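PDB 2C40: inosine-uridine preferring nucleoside hydrolase family protein from Bacillus anthracis, which belongs to the nucleoside hydrolase family, built round a mixed beta-sheet flanked by helices, and holds a calcium ion and alpha-D-ribofuranose in its pocket. Local coordinates for residues Thr250-Phe253 with Asp258-Lys261. Residues are numbered along the deposited sequence; the frame is centred on the assembly and turned at random.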
ATOM      1  N   THR A 250     -15.235 -11.498 -12.370  1.00 42.50           N
ATOM      2  CA  THR A 250     -14.931 -12.282 -13.569  1.00 42.75           C
ATOM      3  C   THR A 250     -14.573 -13.714 -13.203  1.00 42.29           C
ATOM      4  O   THR A 250     -15.118 -14.654 -13.792  1.00 41.26           O
ATOM      5  CB  THR A 250     -13.774 -11.642 -14.378  1.00 42.80           C
ATOM      6  OG1 THR A 250     -14.081 -10.260 -14.662  1.00 43.05           O
ATOM      7  CG2 THR A 250     -13.543 -12.365 -15.672  1.00 42.61           C
ATOM      8  N   ALA A 251     -13.689 -13.858 -12.219  1.00 42.25           N
ATOM      9  CA  ALA A 251     -13.231 -15.163 -11.718  1.00 42.86           C
ATOM     10  C   ALA A 251     -14.339 -15.927 -11.005  1.00 43.23           C
ATOM     11  O   ALA A 251     -14.429 -17.148 -11.137  1.00 43.42           O
ATOM     12  CB  ALA A 251     -12.051 -14.969 -10.789  1.00 43.82           C
ATOM     13  N   ALA A 252     -15.207 -15.203 -10.279  1.00 43.00           N
ATOM     14  CA  ALA A 252     -16.320 -15.815  -9.567  1.00 42.78           C
ATOM     15  C   ALA A 252     -17.413 -16.316 -10.538  1.00 42.95           C
ATOM     16  O   ALA A 252     -18.092 -17.304 -10.266  1.00 42.45           O
ATOM     17  CB  ALA A 252     -16.904 -14.851  -8.596  1.00 43.46           C
ATOM     18  N   PHE A 253     -17.574 -15.617 -11.653  1.00 42.56           N
ATOM     19  CA  PHE A 253     -18.519 -15.992 -12.698  1.00 42.84           C
ATOM     20  C   PHE A 253     -18.098 -17.330 -13.358  1.00 43.04           C
ATOM     21  O   PHE A 253     -18.940 -18.117 -13.771  1.00 41.99           O
ATOM     22  CB  PHE A 253     -18.603 -14.910 -13.783  1.00 42.05           C
ATOM     23  CG  PHE A 253     -19.604 -15.200 -14.858  1.00 42.94           C
ATOM     24  CD1 PHE A 253     -20.950 -15.075 -14.615  1.00 42.09           C
ATOM     25  CD2 PHE A 253     -19.206 -15.625 -16.121  1.00 44.71           C
ATOM     26  CE1 PHE A 253     -21.881 -15.359 -15.624  1.00 42.06           C
ATOM     27  CE2 PHE A 253     -20.139 -15.919 -17.095  1.00 42.25           C
ATOM     28  CZ  PHE A 253     -21.459 -15.761 -16.851  1.00 41.33           C
ATOM     29  N   ASP A 258     -24.119 -18.753 -12.020  1.00 44.64           N
ATOM     30  CA  ASP A 258     -25.433 -18.436 -11.468  1.00 45.23           C
ATOM     31  C   ASP A 258     -25.558 -17.170 -10.589  1.00 44.73           C
ATOM     32  O   ASP A 258     -26.678 -16.827 -10.162  1.00 44.33           O
ATOM     33  CB  ASP A 258     -25.997 -19.666 -10.676  1.00 46.66           C
ATOM     34  CG  ASP A 258     -24.899 -20.739 -10.255  1.00 50.21           C
ATOM     35  OD1 ASP A 258     -24.006 -21.091 -11.101  1.00 53.46           O
ATOM     36  OD2 ASP A 258     -24.980 -21.292  -9.103  1.00 50.33           O
ATOM     37  N   LEU A 259     -24.437 -16.510 -10.306  1.00 44.26           N
ATOM     38  CA  LEU A 259     -24.398 -15.239  -9.577  1.00 44.52           C
ATOM     39  C   LEU A 259     -24.952 -14.071 -10.383  1.00 44.39           C
ATOM     40  O   LEU A 259     -25.443 -13.104  -9.819  1.00 45.73           O
ATOM     41  CB  LEU A 259     -22.952 -14.912  -9.164  1.00 44.43           C
ATOM     42  CG  LEU A 259     -22.357 -15.852  -8.120  1.00 44.82           C
ATOM     43  CD1 LEU A 259     -20.891 -15.571  -7.890  1.00 45.90           C
ATOM     44  CD2 LEU A 259     -23.133 -15.755  -6.831  1.00 45.04           C
ATOM     45  N   ALA A 260     -24.851 -14.135 -11.697  1.00 44.04           N
ATOM     46  CA  ALA A 260     -25.282 -13.045 -12.536  1.00 43.34           C
ATOM     47  C   ALA A 260     -26.121 -13.578 -13.690  1.00 43.55           C
ATOM     48  O   ALA A 260     -26.426 -14.780 -13.761  1.00 43.03           O
ATOM     49  CB  ALA A 260     -24.081 -12.297 -13.049  1.00 44.17           C
ATOM     50  N   LYS A 261     -26.570 -12.654 -14.528  1.00 43.11           N
ATOM     51  CA  LYS A 261     -27.248 -12.965 -15.764  1.00 42.92           C
ATOM     52  C   LYS A 261     -26.341 -12.548 -16.893  1.00 43.01           C
ATOM     53  O   LYS A 261     -25.338 -11.908 -16.682  1.00 42.85           O
ATOM     54  CB  LYS A 261     -28.556 -12.201 -15.852  1.00 42.73           C
ATOM     55  CG  LYS A 261     -29.674 -12.807 -15.023  1.00 43.54           C
ATOM     56  CD  LYS A 261     -30.259 -11.736 -14.148  1.00 46.16           C
ATOM     57  CE  LYS A 261     -31.544 -12.136 -13.472  1.00 44.47           C
ATOM     58  NZ  LYS A 261     -32.592 -11.799 -14.425  1.00 45.65           N
TER
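Leu259 reaches back to helix 246-255 with one methyl: its CD1 lies 4.1 Å from Ala252 CB and equally close to the carbonyl oxygen of the same residue, Ala252 O. The torsions account for this approach. CG stands anti to the carbonyl carbon (chi1 -67°) and CD1 continues the extended chain (chi2 173°), carrying this branch toward the helix. Beside this pair, Phe253 and Ala260 meet more loosely, Phe253 CD1 and Ala260 CB being 4.5 Å apart. The methyl approaches the ring obliquely, while the benzyl group, with CG trans to the backbone N (chi1 -177°), leans toward the turn. In the nucleoside hydrolase fold these residues belong to the connection between helix 246-255 and strand 261-269 of the mixed sheet, which runs through a short 3-10 segment that includes Asp258 and Leu259. The two pairs face different layers. Ala252 and Leu259 both pack on Tyr302 of helix 296-308, whereas Phe253 and Ala260 share Val291 of strand 286-292. No hydrogen bond joins the two segments, whose contact is apolar and largely buried; backbone hydrogen bonds pair Leu259 with Asn295 and Lys261 with Tyr292, tying the connection to its surroundings.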